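Local coordinates for protein HI1317 (Haemophilus influenzae, PDB 1JOV) that probably interconverts the alpha and beta anomers of D-glucose 6-phosphate, as a member of the glucose-6-phosphate 1-epimerase family, at residues W226-W229 and G235-E238. Numbering follows the deposited sequence.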
loop_
_atom_site.group_PDB
_atom_site.type_symbol
_atom_site.label_atom_id
_atom_site.label_comp_id
_atom_site.label_asym_id
_atom_site.label_seq_id
_atom_site.Cartn_x
_atom_site.Cartn_y
_atom_site.Cartn_z
ATOM N N TRP A 226 -5.479 -9.675 4.487
ATOM C CA TRP A 226 -5.223 -10.693 3.449
ATOM C C TRP A 226 -3.815 -11.313 3.475
ATOM O O TRP A 226 -2.837 -10.610 3.545
ATOM C CB TRP A 226 -5.353 -10.123 2.057
ATOM C CG TRP A 226 -5.036 -11.072 0.946
ATOM C CD1 TRP A 226 -5.645 -12.288 0.668
ATOM C CD2 TRP A 226 -3.941 -10.964 0.011
ATOM N NE1 TRP A 226 -5.055 -12.877 -0.419
ATOM C CE2 TRP A 226 -4.021 -12.070 -0.862
ATOM C CE3 TRP A 226 -2.958 -9.973 -0.243
ATOM C CZ2 TRP A 226 -3.108 -12.267 -1.883
ATOM C CZ3 TRP A 226 -2.042 -10.171 -1.272
ATOM C CH2 TRP A 226 -2.136 -11.279 -2.108
ATOM N N ASN A 227 -3.739 -12.657 3.380
ATOM C CA ASN A 227 -2.477 -13.428 3.271
ATOM C C ASN A 227 -2.849 -14.655 2.453
ATOM O O ASN A 227 -3.781 -15.363 2.812
ATOM C CB ASN A 227 -1.860 -13.760 4.653
ATOM C CG ASN A 227 -0.473 -14.462 4.525
ATOM O OD1 ASN A 227 -0.402 -15.593 3.993
ATOM N ND2 ASN A 227 0.614 -13.758 4.882
ATOM N N PRO A 228 -2.234 -14.838 1.305
ATOM C CA PRO A 228 -2.646 -15.877 0.374
ATOM C C PRO A 228 -2.239 -17.285 0.891
ATOM O O PRO A 228 -2.708 -18.308 0.366
ATOM C CB PRO A 228 -1.850 -15.538 -0.897
ATOM C CG PRO A 228 -0.626 -14.836 -0.405
ATOM C CD PRO A 228 -1.065 -14.101 0.809
ATOM N N TRP A 229 -1.334 -17.304 1.836
ATOM C CA TRP A 229 -0.904 -18.538 2.489
ATOM C C TRP A 229 -0.391 -19.496 1.390
ATOM O O TRP A 229 0.618 -19.212 0.742
ATOM C CB TRP A 229 -2.042 -19.080 3.390
ATOM C CG TRP A 229 -1.619 -20.170 4.336
ATOM C CD1 TRP A 229 -1.747 -21.514 4.115
ATOM C CD2 TRP A 229 -1.003 -20.026 5.625
ATOM N NE1 TRP A 229 -1.245 -22.226 5.175
ATOM C CE2 TRP A 229 -0.818 -21.339 6.135
ATOM C CE3 TRP A 229 -0.606 -18.922 6.418
ATOM C CZ2 TRP A 229 -0.193 -21.586 7.319
ATOM C CZ3 TRP A 229 -0.027 -19.180 7.655
ATOM C CH2 TRP A 229 0.182 -20.511 8.078
ATOM N N GLY A 235 3.223 -13.241 -9.484
ATOM C CA GLY A 235 4.279 -12.403 -8.954
ATOM C C GLY A 235 4.799 -12.691 -7.542
ATOM O O GLY A 235 5.658 -11.917 -7.111
ATOM N N MET A 236 4.376 -13.794 -6.884
ATOM C CA MET A 236 4.822 -14.209 -5.558
ATOM C C MET A 236 5.495 -15.538 -5.716
ATOM O O MET A 236 5.046 -16.371 -6.532
ATOM C CB MET A 236 3.712 -14.338 -4.576
ATOM C CG MET A 236 3.028 -13.021 -4.197
ATOM S SD MET A 236 1.883 -13.069 -2.958
ATOM C CE MET A 236 2.660 -13.375 -1.451
ATOM N N SER A 237 6.601 -15.651 -5.010
ATOM C CA SER A 237 7.364 -16.918 -4.940
ATOM C C SER A 237 6.534 -17.838 -4.127
ATOM O O SER A 237 5.503 -17.477 -3.563
ATOM C CB SER A 237 8.662 -16.657 -4.202
ATOM O OG SER A 237 8.375 -16.756 -2.836
ATOM N N GLU A 238 6.968 -19.104 -3.986
ATOM C CA GLU A 238 6.154 -20.044 -3.227
ATOM C C GLU A 238 6.292 -19.857 -1.739
ATOM O O GLU A 238 5.464 -20.321 -0.931
ATOM C CB GLU A 238 6.642 -21.445 -3.587
ATOM C CG GLU A 238 5.574 -22.514 -3.588
ATOM C CD GLU A 238 6.165 -23.826 -4.026
ATOM O OE1 GLU A 238 6.688 -24.540 -3.138
ATOM O OE2 GLU A 238 6.144 -24.107 -5.247
#
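M236 reaches across to P228 and W226 with its thioether end. No hydrogen bond joins 226-229 to 235-238; the contact is apolar and small. The M236 side chain can be followed outward. CB points toward 226-229. CG stands beside the backbone N, anti to the carbonyl carbon (chi1 -67°), and the chain runs on extended to SD. CB and CG only carry the chain over the gap, since neither has a partner in 226-229 within 4.5 Å. SD is the first atom to touch. It lies 4.5 Å from W226 CH2, meeting the indole obliquely at its six-membered ring, and 4.0 Å from P228 CG. The chain then bends at chi3 (69°), which brings the methyl CE to 3.7 Å from P228 CG. The proline is thus met at one ring carbon by both SD and CE. Another of its ring carbons, CD, sits 3.8 Å above the plane of the W226 indole, toward the rim, so P228 touches both partners, M236 through CG and one indole face through CD, while SD also meets the indole directly. An Asx turn shapes the chain here: W229 N donates to N227 OD1 at 2.9 Å. N227 ND2 hydrogen-bonds to Y241 O, farther along the same connection. The W226 side chain also comes close to those of H150 and E248, the predicted active-site residues, which places the contact beside the probable catalytic centre. Strand 222-227 ends at this turn, and 235-238 belongs to the loop leading to its antiparallel neighbour, strand 244-251, where M236 also touches M244 and W226 touches C246.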